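Local coordinates for protein phosphoserine aminotransferase SerC (Cytophaga hutchinsonii ATCC 33406, PDB 3FFR) that probably catalyses the reversible, pyridoxal-phosphate-dependent transamination between O-phosphoserine and 2-oxoglutarate that belongs to serine biosynthesis, at residues A[8-14]-A[339-345]; A[45-49]-A[63-67]; A[116-120]-A[142-147]; A[183-189]-A[201-207]; A[274-278]-A[350-354]. All coordinates share one frame; numbering follows the deposited sequence. Where two conformers were deposited one is given.

Interactions 1 and 5 lie together on one side of the chain's centre, joined by K274, whose amine reaches the backbone around H345; interactions 2 and 4 lie together elsewhere, where strands 62-67 and 200-205 are neighbours in the seven-stranded sheet. Interaction 3 touches none of the others. Interactions 1, 2, 4 and 5 are largely buried, while interaction 3 is only partly so, with K118 exposed. Chemistry follows place: strand pairing and buried polar groups in interaction 4, helix-to-strand aromatic packing with waters in interaction 2, two bridging waters between loops in interaction 3, mixed ring and backbone contacts beside the serine pocket in interaction 1, and almost purely aliphatic helix packing in interaction 5.

Interaction 1. Residues A[8-14]-A[339-345]; sequences FTPGPSE and IANFPAH
A340 drives its methyl against the loop at T9, with CB 3.2 Å from T9 O, while its amide N gives a nearly straight bond (174°) to F8 O at 2.9 Å, from above the carbonyl plane. The same methyl lies over the centre of one face of the F342 ring. That ring presents its edge to S13, CD2 standing 3.7 Å from S13 CB, and its CZ reaches P10 CA. Beyond A340, the F8 and H345 rings are almost parallel (21°) but slid apart, with centroids 4.9 Å separated. H345 is fixed in rotation: ND1 accepts from F342 N, in the ring plane at 3.0 Å, and NE2 is bonded to Y7 O. A340 O lies over one face of this imidazole, buried without a polar partner in the model. S13 OG, trans to the backbone N (chi1 -163°), is turned inward and gives its proton to T9 O at 2.7 Å.

Looser is the outer side of the loop, where T9 and G11 are partly exposed and the CB of T9 points away from 339-345. The second subunit covers another side: P12 packs on V33 of that subunit, and E14 sends OE2 to its K30 in a salt bridge while OE1 takes Y7 N. G11 touches the bound serine, placing this junction at the edge of the active-site pocket of a class V, fold type I aminotransferase.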
# COMPACT_ATOMS: atom_id res chain seq x y z
N PHE A 8 21.55 -5.91 9.55
CA PHE A 8 22.12 -4.66 9.08
C PHE A 8 21.93 -4.60 7.57
O PHE A 8 22.84 -4.24 6.81
CB PHE A 8 23.60 -4.55 9.45
CG PHE A 8 23.85 -4.58 10.94
CD1 PHE A 8 23.87 -3.41 11.68
CD2 PHE A 8 24.07 -5.78 11.60
CE1 PHE A 8 24.12 -3.41 13.03
CE2 PHE A 8 24.31 -5.81 12.95
CZ PHE A 8 24.33 -4.61 13.68
N THR A 9 20.71 -4.92 7.14
CA THR A 9 20.32 -4.94 5.73
C THR A 9 19.63 -3.60 5.35
O THR A 9 18.95 -2.99 6.17
CB THR A 9 19.40 -6.12 5.44
OG1 THR A 9 18.37 -6.09 6.42
CG2 THR A 9 20.16 -7.44 5.54
N PRO A 10 19.83 -3.13 4.12
CA PRO A 10 19.41 -1.76 3.80
C PRO A 10 17.99 -1.51 3.36
O PRO A 10 17.75 -0.63 2.55
CB PRO A 10 20.40 -1.34 2.71
CG PRO A 10 20.68 -2.62 2.00
CD PRO A 10 20.77 -3.66 3.11
N GLY A 11 17.08 -2.30 3.89
CA GLY A 11 15.63 -2.10 3.69
C GLY A 11 14.91 -3.16 2.90
O GLY A 11 15.29 -3.47 1.77
N PRO A 12 13.93 -3.84 3.53
CA PRO A 12 13.57 -3.80 4.94
C PRO A 12 14.77 -3.99 5.84
O PRO A 12 15.84 -4.40 5.39
CB PRO A 12 12.61 -4.99 5.08
CG PRO A 12 11.98 -5.11 3.71
CD PRO A 12 13.12 -4.83 2.79
N SER A 13 14.60 -3.64 7.11
CA SER A 13 15.71 -3.72 8.05
C SER A 13 15.19 -3.92 9.47
O SER A 13 13.98 -4.03 9.71
CB SER A 13 16.61 -2.48 7.98
OG SER A 13 17.88 -2.68 8.59
N GLU A 14 16.11 -3.92 10.42
CA GLU A 14 15.77 -4.08 11.81
C GLU A 14 14.68 -3.04 12.20
O GLU A 14 14.79 -1.86 11.88
CB GLU A 14 17.03 -3.92 12.67
CG GLU A 14 16.96 -4.41 14.07
CD GLU A 14 16.75 -5.92 14.22
OE1 GLU A 14 17.10 -6.74 13.33
OE2 GLU A 14 16.23 -6.26 15.28
N ILE A 339 26.16 -2.37 4.59
CA ILE A 339 25.85 -2.31 6.02
C ILE A 339 24.92 -1.14 6.31
O ILE A 339 25.29 0.01 6.20
CB ILE A 339 27.13 -2.17 6.88
CG1 ILE A 339 28.11 -3.32 6.64
CG2 ILE A 339 26.77 -2.09 8.36
CD1 ILE A 339 29.51 -3.12 7.27
N ALA A 340 23.68 -1.48 6.65
CA ALA A 340 22.69 -0.48 7.04
C ALA A 340 23.09 0.07 8.41
O ALA A 340 23.49 -0.67 9.32
CB ALA A 340 21.28 -1.07 7.08
N ASN A 341 23.01 1.39 8.50
CA ASN A 341 23.26 2.14 9.74
C ASN A 341 22.09 3.08 9.93
O ASN A 341 22.13 4.25 9.57
CB ASN A 341 24.58 2.93 9.66
CG ASN A 341 24.76 3.93 10.81
OD1 ASN A 341 24.27 3.73 11.95
ND2 ASN A 341 25.48 5.01 10.54
N PHE A 342 21.01 2.50 10.45
CA PHE A 342 19.72 3.19 10.63
C PHE A 342 19.46 3.49 12.13
O PHE A 342 20.11 2.87 13.00
CB PHE A 342 18.58 2.35 10.07
CG PHE A 342 18.68 2.03 8.58
CD1 PHE A 342 19.43 2.81 7.75
CD2 PHE A 342 17.91 1.01 8.02
CE1 PHE A 342 19.48 2.56 6.39
CE2 PHE A 342 17.94 0.77 6.67
CZ PHE A 342 18.75 1.56 5.86
N PRO A 343 18.48 4.37 12.43
CA PRO A 343 18.23 4.67 13.86
C PRO A 343 17.95 3.44 14.69
O PRO A 343 18.26 3.42 15.89
CB PRO A 343 17.06 5.65 13.81
CG PRO A 343 17.33 6.42 12.51
CD PRO A 343 17.79 5.34 11.56
N ALA A 344 17.39 2.42 14.05
CA ALA A 344 17.04 1.14 14.74
C ALA A 344 18.23 0.39 15.23
O ALA A 344 18.13 -0.46 16.12
CB ALA A 344 16.22 0.22 13.83
N HIS A 345 19.37 0.69 14.61
CA HIS A 345 20.63 0.02 15.00
C HIS A 345 21.31 0.84 16.08
O HIS A 345 21.57 2.02 15.90
CB HIS A 345 21.56 -0.11 13.78
CG HIS A 345 20.94 -0.86 12.64
ND1 HIS A 345 20.53 -0.24 11.48
CD2 HIS A 345 20.63 -2.17 12.49
CE1 HIS A 345 19.98 -1.14 10.67
NE2 HIS A 345 20.03 -2.32 11.27

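Interaction 2. Residues A[45-49]-A[63-67]; sequences YKTAS and EVLFL. With P33 (3,6,9,12,15,18-hexaoxaicosane-1,20-diol), chain K.
Y45 leaves its helix with CG trans to the backbone N (chi1 177°), and F66 leaves its strand with CG opposite the carbonyl carbon (chi1 -60°), so that the two rings are carried into the gap between helix and strand. There they form a T-shaped pair: the edge of F66 addresses one face of Y45, toward its rim, with planes at 79° and centroids 5.1 Å apart. The closest carbons are Y45 CE2 and F66 CD2, at 3.5 Å. Further along the F66 ring, CZ meets the A48 methyl CB at 3.9 Å.

Past the rings the contact turns polar and is carried by water. One water sits 2.8 Å from Y45 OH and also bonds S49 OG, while donating to E63 OE2 and, at 2.6 Å, to V64 O. A second, in the plane of the Y45 ring, links its OH to the strand by accepting from F66 N at 2.8 Å. E63 folds back at chi2 so that OE2 takes the amide of its neighbour V64 N at 2.9 Å; the same oxygen forms a salt bridge with K53. The other oxygen, OE1, has a weak bond to O1 of a polyether molecule, probably from the crystallisation liquor.

A leucine in place of Y45 would probably cost both waters the bond to the phenolic OH, and the edge of F66 its aromatic face. The arrangement is helix-on-sheet packing, helix 39-55 lying against edge strand 62-67 of the seven-stranded sheet in the fold type I aminotransferase large domain.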
# COMPACT_ATOMS: atom_id res chain seq x y z
N TYR A 45 -3.78 9.89 12.19
CA TYR A 45 -3.24 10.51 10.97
C TYR A 45 -2.49 11.77 11.37
O TYR A 45 -1.32 11.97 11.03
CB TYR A 45 -4.36 10.82 9.97
CG TYR A 45 -3.90 11.53 8.73
CD1 TYR A 45 -3.47 12.87 8.77
CD2 TYR A 45 -3.89 10.88 7.51
CE1 TYR A 45 -3.03 13.52 7.62
CE2 TYR A 45 -3.48 11.51 6.34
CZ TYR A 45 -3.03 12.82 6.40
OH TYR A 45 -2.58 13.41 5.23
N LYS A 46 -3.14 12.62 12.15
CA LYS A 46 -2.59 13.94 12.47
C LYS A 46 -1.33 13.83 13.28
O LYS A 46 -0.40 14.62 13.12
CB LYS A 46 -3.62 14.81 13.20
CG LYS A 46 -3.23 16.25 13.30
CD LYS A 46 -4.40 17.04 13.87
CE LYS A 46 -4.14 18.55 13.78
NZ LYS A 46 -2.97 19.00 14.57
N THR A 47 -1.29 12.82 14.12
CA THR A 47 -0.08 12.60 14.94
C THR A 47 1.13 12.34 14.05
O THR A 47 2.20 12.93 14.22
CB THR A 47 -0.28 11.42 15.90
OG1 THR A 47 -1.32 11.75 16.84
CG2 THR A 47 0.99 11.07 16.64
N ALA A 48 0.95 11.44 13.09
CA ALA A 48 2.04 11.08 12.15
C ALA A 48 2.42 12.28 11.30
O ALA A 48 3.59 12.63 11.17
CB ALA A 48 1.64 9.90 11.25
N SER A 49 1.40 12.94 10.74
CA SER A 49 1.65 14.14 9.89
C SER A 49 2.34 15.28 10.65
O SER A 49 3.39 15.80 10.24
CB SER A 49 0.34 14.61 9.25
OG SER A 49 0.53 15.70 8.37
N GLU A 63 3.35 20.24 2.57
CA GLU A 63 2.37 19.27 3.05
C GLU A 63 2.97 17.85 3.04
O GLU A 63 3.97 17.58 2.39
CB GLU A 63 1.10 19.31 2.22
CG GLU A 63 0.04 18.44 2.84
CD GLU A 63 -0.31 18.89 4.25
OE1 GLU A 63 -1.03 19.93 4.32
OE2 GLU A 63 0.11 18.22 5.24
N VAL A 64 2.34 16.98 3.82
CA VAL A 64 2.75 15.60 3.95
C VAL A 64 1.61 14.76 3.39
O VAL A 64 0.48 14.92 3.83
CB VAL A 64 2.96 15.21 5.44
CG1 VAL A 64 3.12 13.69 5.61
CG2 VAL A 64 4.14 15.92 6.06
N LEU A 65 1.93 13.86 2.46
CA LEU A 65 0.96 12.93 1.87
C LEU A 65 1.41 11.49 2.04
O LEU A 65 2.59 11.17 1.92
CB LEU A 65 0.70 13.20 0.37
CG LEU A 65 0.25 14.63 0.04
CD1 LEU A 65 0.09 14.73 -1.50
CD2 LEU A 65 -1.07 15.02 0.78
N PHE A 66 0.43 10.64 2.34
CA PHE A 66 0.68 9.22 2.49
C PHE A 66 0.21 8.38 1.29
O PHE A 66 -0.93 8.50 0.81
CB PHE A 66 0.01 8.66 3.74
CG PHE A 66 0.49 9.29 5.02
CD1 PHE A 66 1.83 9.24 5.40
CD2 PHE A 66 -0.39 9.96 5.83
CE1 PHE A 66 2.26 9.83 6.59
CE2 PHE A 66 0.04 10.54 7.03
CZ PHE A 66 1.36 10.49 7.39
N LEU A 67 1.14 7.55 0.82
CA LEU A 67 0.94 6.62 -0.30
C LEU A 67 1.39 5.21 0.09
O LEU A 67 1.73 4.95 1.25
CB LEU A 67 1.60 7.10 -1.59
CG LEU A 67 1.15 8.49 -2.08
CD1 LEU A 67 1.83 9.65 -1.35
CD2 LEU A 67 1.35 8.64 -3.63
O4 P33 K . 1.26 24.52 0.40
C3 P33 K . 0.23 23.89 1.16
C2 P33 K . 0.54 23.75 2.65
O1 P33 K . -0.39 22.78 3.20
O HOH W 1 -0.94 15.53 5.97
O HOH W 2 -2.11 11.76 2.98

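Interaction 3. Residues A[116-120]-A[142-147]; sequences FGKGF and SSGVSM
Loop 116-120 lies along the small hairpin 139-146, which holds a G1 beta bulge where G144 and V145 both face E140, the two segments running in nearly the same direction. F116, its CG trans to the backbone N (chi1 -173°), lays its ring over S143: CB stands 3.7 Å from the ring centroid, 15° off the normal, a CH-pi contact toward the rim of that face. The end of the ring is close to the backbone as well, CZ lying 3.2 Å from S142 O. The hydroxyl of S142 has its stronger partners in E140 and in S93 N.

V145 straddles the glycines, CG1 packing at 3.6 Å on the bare CA of G119 and CG2 standing 3.6 Å from G117 O. Direct polar bonds give way to two waters. One accepts from G117 N at 2.9 Å and from S143 OG at 2.8 Å, and donates to K118 O. The other accepts from F120 N and donates to S146 O at 2.9 Å.

F116 also borders two bound polyether molecules, probably from the crystallisation liquor. An alanine here is likely to strip the cover from the S143 CB and open a gap beside S142 O. At the far end, the CE methyl of M147, present as selenomethionine, rests 3.7 Å from F120 CD2.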
# COMPACT_ATOMS: atom_id res chain seq x y z
N PHE A 116 28.35 3.62 -11.82
CA PHE A 116 28.02 2.95 -10.56
C PHE A 116 29.21 3.04 -9.63
O PHE A 116 30.34 2.65 -10.00
CB PHE A 116 27.64 1.48 -10.80
CG PHE A 116 27.11 0.76 -9.58
CD1 PHE A 116 27.97 0.16 -8.70
CD2 PHE A 116 25.74 0.67 -9.34
CE1 PHE A 116 27.50 -0.52 -7.58
CE2 PHE A 116 25.27 -0.00 -8.24
CZ PHE A 116 26.14 -0.61 -7.37
N GLY A 117 28.98 3.54 -8.43
CA GLY A 117 30.03 3.67 -7.43
C GLY A 117 30.56 5.08 -7.36
O GLY A 117 31.36 5.43 -6.49
N LYS A 118 30.08 5.90 -8.28
CA LYS A 118 30.45 7.32 -8.33
C LYS A 118 29.28 8.25 -8.13
O LYS A 118 28.12 7.88 -8.23
CB LYS A 118 31.18 7.65 -9.64
CG LYS A 118 32.53 7.00 -9.73
CD LYS A 118 33.19 7.25 -11.03
CE LYS A 118 34.62 6.73 -10.99
NZ LYS A 118 35.29 6.99 -12.30
N GLY A 119 29.63 9.49 -7.85
CA GLY A 119 28.66 10.54 -7.63
C GLY A 119 28.82 11.70 -8.58
O GLY A 119 29.48 11.59 -9.64
N PHE A 120 28.24 12.82 -8.20
CA PHE A 120 28.16 14.02 -9.03
C PHE A 120 28.91 15.22 -8.49
O PHE A 120 29.05 15.42 -7.27
CB PHE A 120 26.68 14.41 -9.21
CG PHE A 120 25.89 13.37 -9.94
CD1 PHE A 120 25.93 13.29 -11.32
CD2 PHE A 120 25.16 12.41 -9.24
CE1 PHE A 120 25.22 12.29 -11.98
CE2 PHE A 120 24.48 11.42 -9.91
CZ PHE A 120 24.51 11.37 -11.28
N SER A 142 21.80 1.36 -3.97
CA SER A 142 22.47 0.26 -4.67
C SER A 142 24.00 0.35 -4.59
O SER A 142 24.69 -0.67 -4.47
CB SER A 142 22.04 0.16 -6.14
OG SER A 142 22.36 1.33 -6.88
N SER A 143 24.51 1.58 -4.59
CA SER A 143 25.95 1.81 -4.68
C SER A 143 26.59 2.41 -3.45
O SER A 143 27.81 2.42 -3.32
CB SER A 143 26.23 2.73 -5.86
OG SER A 143 25.73 4.02 -5.61
N GLY A 144 25.76 2.95 -2.57
CA GLY A 144 26.24 3.60 -1.35
C GLY A 144 26.76 5.03 -1.54
O GLY A 144 27.53 5.54 -0.72
N VAL A 145 26.35 5.66 -2.64
CA VAL A 145 26.72 7.04 -2.93
C VAL A 145 25.62 8.02 -2.56
O VAL A 145 24.45 7.83 -2.90
CB VAL A 145 27.08 7.25 -4.43
CG1 VAL A 145 27.40 8.78 -4.74
CG2 VAL A 145 28.29 6.33 -4.86
N SER A 146 26.02 9.06 -1.85
CA SER A 146 25.10 10.16 -1.52
C SER A 146 25.39 11.40 -2.32
O SER A 146 26.47 11.58 -2.86
CB SER A 146 25.19 10.54 -0.03
OG SER A 146 24.86 9.46 0.85
N MSE A 147 24.36 12.23 -2.41
CA MSE A 147 24.47 13.61 -2.93
C MSE A 147 24.20 14.51 -1.72
O MSE A 147 23.04 14.75 -1.36
CB MSE A 147 23.48 13.93 -4.02
CG MSE A 147 23.72 15.32 -4.54
SE MSE A 147 22.51 15.89 -5.94
CE MSE A 147 23.49 15.21 -7.51
O HOH W 3 26.81 5.32 -7.80
O HOH W 4 26.65 12.62 -5.55

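Interaction 4. Residues A[183-189]-A[201-207]; sequences DSVFFSV and VWILNDR
Strands 184-188 and 201-205 run antiparallel (176°) as the arms of a beta hairpin, with V185/I203 and F187/V201 as hydrogen-bonded pairs and S184/L204 and F186/W202 as non-hydrogen-bonded ones. On the face of F187 and V201, one side of the phenyl ring takes V201 CB in a CH-pi contact, 3.7 Å from the centroid, and I203 CD1 comes to the ring's edge. On the opposite face, among F186, W202 and L204, S184 supplies a polar link: OG, trans to its backbone N (chi1 174°), donates to I203 O at 2.7 Å and accepts, in the plane of the indole, from W202 NE1 at 2.9 Å. V185 N grips I203 O from the other side of its carbonyl plane.

At the hairpin's open end D183 OD1 holds N205 ND2 on its anti lone pair at 2.9 Å and R207 NH1 from above the carboxylate plane in a 2.8 Å salt bridge. OD2 turns to R156 and I164 N. N205 caps the following helix at V208 N; at the strand's other end S188 OG bonds the cofactor phosphate. Two arginines would favour an ionised D183, a buried carboxylate probably tied in by two salt bridges and two neutral donors.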
# COMPACT_ATOMS: atom_id res chain seq x y z
N ASP A 183 11.85 21.37 -3.70
CA ASP A 183 10.39 21.46 -3.69
C ASP A 183 9.69 20.25 -3.08
O ASP A 183 8.51 20.32 -2.71
CB ASP A 183 9.89 21.69 -5.12
CG ASP A 183 10.47 22.99 -5.72
OD1 ASP A 183 9.99 24.09 -5.31
OD2 ASP A 183 11.35 22.89 -6.62
N SER A 184 10.43 19.17 -2.94
CA SER A 184 9.82 17.93 -2.46
C SER A 184 10.86 16.89 -2.13
O SER A 184 11.96 16.86 -2.70
CB SER A 184 8.89 17.38 -3.58
OG SER A 184 8.32 16.09 -3.34
N VAL A 185 10.50 16.11 -1.13
CA VAL A 185 11.29 14.94 -0.74
C VAL A 185 10.34 13.79 -0.45
O VAL A 185 9.18 13.99 -0.10
CB VAL A 185 12.22 15.25 0.46
CG1 VAL A 185 11.42 15.42 1.75
CG2 VAL A 185 13.28 14.16 0.63
N PHE A 186 10.83 12.57 -0.65
CA PHE A 186 10.00 11.40 -0.37
C PHE A 186 10.82 10.25 0.15
O PHE A 186 12.04 10.16 -0.02
CB PHE A 186 9.20 10.99 -1.62
CG PHE A 186 10.06 10.61 -2.81
CD1 PHE A 186 10.47 11.57 -3.72
CD2 PHE A 186 10.49 9.31 -3.00
CE1 PHE A 186 11.26 11.25 -4.82
CE2 PHE A 186 11.28 8.99 -4.10
CZ PHE A 186 11.66 9.96 -5.00
N PHE A 187 10.09 9.40 0.84
CA PHE A 187 10.66 8.16 1.40
C PHE A 187 9.61 7.11 1.59
O PHE A 187 8.41 7.31 1.34
CB PHE A 187 11.36 8.44 2.74
CG PHE A 187 10.47 8.96 3.85
CD1 PHE A 187 10.18 10.31 3.97
CD2 PHE A 187 9.97 8.11 4.80
CE1 PHE A 187 9.36 10.81 5.01
CE2 PHE A 187 9.14 8.58 5.84
CZ PHE A 187 8.86 9.93 5.95
N SER A 188 10.09 5.94 1.96
CA SER A 188 9.18 4.87 2.42
C SER A 188 9.70 4.43 3.78
O SER A 188 10.84 4.72 4.16
CB SER A 188 8.98 3.77 1.38
OG SER A 188 10.18 3.19 0.98
N VAL A 189 8.86 3.75 4.54
CA VAL A 189 9.12 3.60 5.98
C VAL A 189 10.00 2.45 6.47
O VAL A 189 10.34 2.40 7.67
CB VAL A 189 7.78 3.55 6.78
CG1 VAL A 189 6.99 4.88 6.60
CG2 VAL A 189 6.92 2.29 6.42
N VAL A 201 5.78 8.10 1.93
CA VAL A 201 5.54 9.46 2.36
C VAL A 201 6.12 10.47 1.36
O VAL A 201 7.31 10.45 1.03
CB VAL A 201 6.14 9.73 3.78
CG1 VAL A 201 5.76 11.10 4.26
CG2 VAL A 201 5.63 8.66 4.82
N TRP A 202 5.23 11.32 0.88
CA TRP A 202 5.54 12.36 -0.10
C TRP A 202 5.37 13.72 0.54
O TRP A 202 4.29 14.13 0.89
CB TRP A 202 4.65 12.18 -1.34
CG TRP A 202 4.98 13.03 -2.53
CD1 TRP A 202 6.10 13.80 -2.71
CD2 TRP A 202 4.25 13.08 -3.77
NE1 TRP A 202 6.05 14.41 -3.93
CE2 TRP A 202 4.95 13.97 -4.62
CE3 TRP A 202 3.07 12.51 -4.22
CZ2 TRP A 202 4.50 14.29 -5.92
CZ3 TRP A 202 2.61 12.82 -5.51
CH2 TRP A 202 3.32 13.71 -6.33
N ILE A 203 6.49 14.39 0.71
CA ILE A 203 6.55 15.74 1.27
C ILE A 203 6.69 16.68 0.07
O ILE A 203 7.60 16.52 -0.75
CB ILE A 203 7.73 15.86 2.24
CG1 ILE A 203 7.45 15.00 3.51
CG2 ILE A 203 8.02 17.33 2.58
CD1 ILE A 203 8.63 14.89 4.43
N LEU A 204 5.78 17.63 -0.04
CA LEU A 204 5.78 18.49 -1.23
C LEU A 204 5.27 19.87 -0.92
O LEU A 204 4.48 20.07 -0.02
CB LEU A 204 4.91 17.87 -2.33
CG LEU A 204 3.35 17.88 -2.22
CD1 LEU A 204 2.74 17.29 -3.49
CD2 LEU A 204 2.80 17.14 -0.95
N ASN A 205 5.74 20.82 -1.71
CA ASN A 205 5.36 22.21 -1.52
C ASN A 205 4.29 22.75 -2.47
O ASN A 205 3.72 22.07 -3.36
CB ASN A 205 6.59 23.15 -1.49
CG ASN A 205 7.20 23.39 -2.88
OD1 ASN A 205 6.67 22.94 -3.88
ND2 ASN A 205 8.32 24.12 -2.92
N ASP A 206 4.00 24.01 -2.21
CA ASP A 206 3.00 24.76 -2.96
C ASP A 206 3.25 24.75 -4.47
O ASP A 206 2.32 24.73 -5.27
CB ASP A 206 2.92 26.24 -2.47
CG ASP A 206 4.29 27.03 -2.62
OD1 ASP A 206 5.39 26.63 -2.13
OD2 ASP A 206 4.25 28.14 -3.21
N ARG A 207 4.53 24.84 -4.85
CA ARG A 207 4.90 24.87 -6.28
C ARG A 207 4.53 23.54 -6.98
O ARG A 207 4.05 23.49 -8.12
CB ARG A 207 6.39 25.19 -6.45
CG ARG A 207 6.79 26.55 -5.87
CD ARG A 207 8.21 26.93 -6.14
NE ARG A 207 8.45 27.08 -7.57
CZ ARG A 207 9.27 26.32 -8.29
NH1 ARG A 207 10.00 25.37 -7.75
NH2 ARG A 207 9.38 26.55 -9.59

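Interaction 5. Residues A[274-278]-A[350-354]; sequences KAALI and VHKLV
The flat group here is the H351 imidazole, to whose edge, near the ring plane, L277 CD1 comes; neither ring face is met by 274-278. Because H351 was deposited in two conformers, that ring contact is tentative. Firmer is the approach of L277 CD1 to the backbone at H351 CA, 4.1 Å away.

V350 carries most of the rest. It points into the groove between K274, L277 and I278, one methyl to each side: CG1 lies 3.7 Å from I278 CG1, and CG2 lies 3.6 Å from K274 CD. The lysine chain crosses V350 at about a right angle; its CB, CG and CD touch the valine, and the bend at chi3 (-81°) then turns CE and NZ off toward H345 O. NZ is held by that oxygen, at the end of the turn before helix 347-360, and weakly by the side-chain OD1 of N341.

Segments 274-278 and 350-354, of helices 264-284 and 347-360, run almost parallel, 6° apart with axes separated by 9.7 Å, and lie on the five-stranded sheet of the C-terminal domain. I278 touches I303 of strand 302-307, and L353 touches M323 and V325 of strand 323-327.

One turn on, V354 also packs with both methyls, the roles changed: CG2 meets I278 CG1 obliquely at 3.9 Å, and CG1 stands 4.0 Å from L277 O.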
# COMPACT_ATOMS: atom_id res chain seq x y z
N LYS A 274 28.15 5.81 14.75
CA LYS A 274 28.15 4.43 14.25
C LYS A 274 28.90 4.30 12.94
O LYS A 274 29.67 3.35 12.73
CB LYS A 274 26.72 3.90 14.05
CG LYS A 274 26.02 3.59 15.35
CD LYS A 274 24.60 3.15 15.13
CE LYS A 274 23.67 4.34 14.92
NZ LYS A 274 22.41 3.95 14.19
N ALA A 275 28.72 5.28 12.07
CA ALA A 275 29.40 5.26 10.75
C ALA A 275 30.92 5.31 10.97
O ALA A 275 31.70 4.62 10.30
CB ALA A 275 28.92 6.44 9.85
N ALA A 276 31.32 6.10 11.95
CA ALA A 276 32.75 6.29 12.24
C ALA A 276 33.37 4.97 12.72
O ALA A 276 34.51 4.63 12.37
CB ALA A 276 32.95 7.43 13.25
N LEU A 277 32.63 4.23 13.51
CA LEU A 277 33.11 2.92 14.01
C LEU A 277 33.38 1.97 12.85
O LEU A 277 34.43 1.32 12.76
CB LEU A 277 32.10 2.24 14.94
CG LEU A 277 31.96 2.67 16.38
CD1 LEU A 277 30.91 1.77 17.08
CD2 LEU A 277 33.34 2.57 17.09
N ILE A 278 32.40 1.93 11.95
CA ILE A 278 32.44 1.06 10.78
C ILE A 278 33.56 1.47 9.83
O ILE A 278 34.37 0.65 9.38
CB ILE A 278 31.06 1.01 10.02
CG1 ILE A 278 29.97 0.39 10.89
CG2 ILE A 278 31.21 0.28 8.65
CD1 ILE A 278 28.52 0.63 10.36
N VAL A 350 26.26 -2.00 16.66
CA VAL A 350 27.28 -1.73 15.64
C VAL A 350 28.66 -2.10 16.19
O VAL A 350 29.50 -2.67 15.48
CB VAL A 350 27.22 -0.27 15.12
CG1 VAL A 350 28.41 0.05 14.24
CG2 VAL A 350 25.91 -0.07 14.32
N HIS A 351 28.87 -1.78 17.46
CA HIS A 351 30.11 -2.12 18.12
C HIS A 351 30.32 -3.63 18.07
O HIS A 351 31.42 -4.10 17.82
CB HIS A 351 30.12 -1.64 19.57
CG HIS A 351 31.46 -1.77 20.22
ND1 HIS A 351 31.86 -2.91 20.88
CD2 HIS A 351 32.51 -0.91 20.30
CE1 HIS A 351 33.09 -2.75 21.34
NE2 HIS A 351 33.50 -1.54 21.00
N LYS A 352 29.26 -4.37 18.34
CA LYS A 352 29.33 -5.84 18.31
C LYS A 352 29.64 -6.33 16.91
O LYS A 352 30.47 -7.22 16.70
CB LYS A 352 28.07 -6.51 18.82
CG LYS A 352 28.13 -8.05 18.75
CD LYS A 352 26.80 -8.69 19.20
CE LYS A 352 26.83 -10.24 19.14
NZ LYS A 352 25.51 -10.88 19.47
N LEU A 353 29.00 -5.70 15.93
CA LEU A 353 29.24 -6.06 14.53
C LEU A 353 30.71 -5.84 14.15
O LEU A 353 31.37 -6.73 13.59
CB LEU A 353 28.34 -5.26 13.56
CG LEU A 353 28.60 -5.51 12.07
CD1 LEU A 353 28.23 -6.91 11.61
CD2 LEU A 353 27.80 -4.45 11.24
N VAL A 354 31.22 -4.65 14.47
CA VAL A 354 32.59 -4.28 14.07
C VAL A 354 33.61 -5.17 14.79
O VAL A 354 34.59 -5.64 14.20
CB VAL A 354 32.87 -2.78 14.28
CG1 VAL A 354 34.38 -2.45 14.08
CG2 VAL A 354 32.02 -1.95 13.30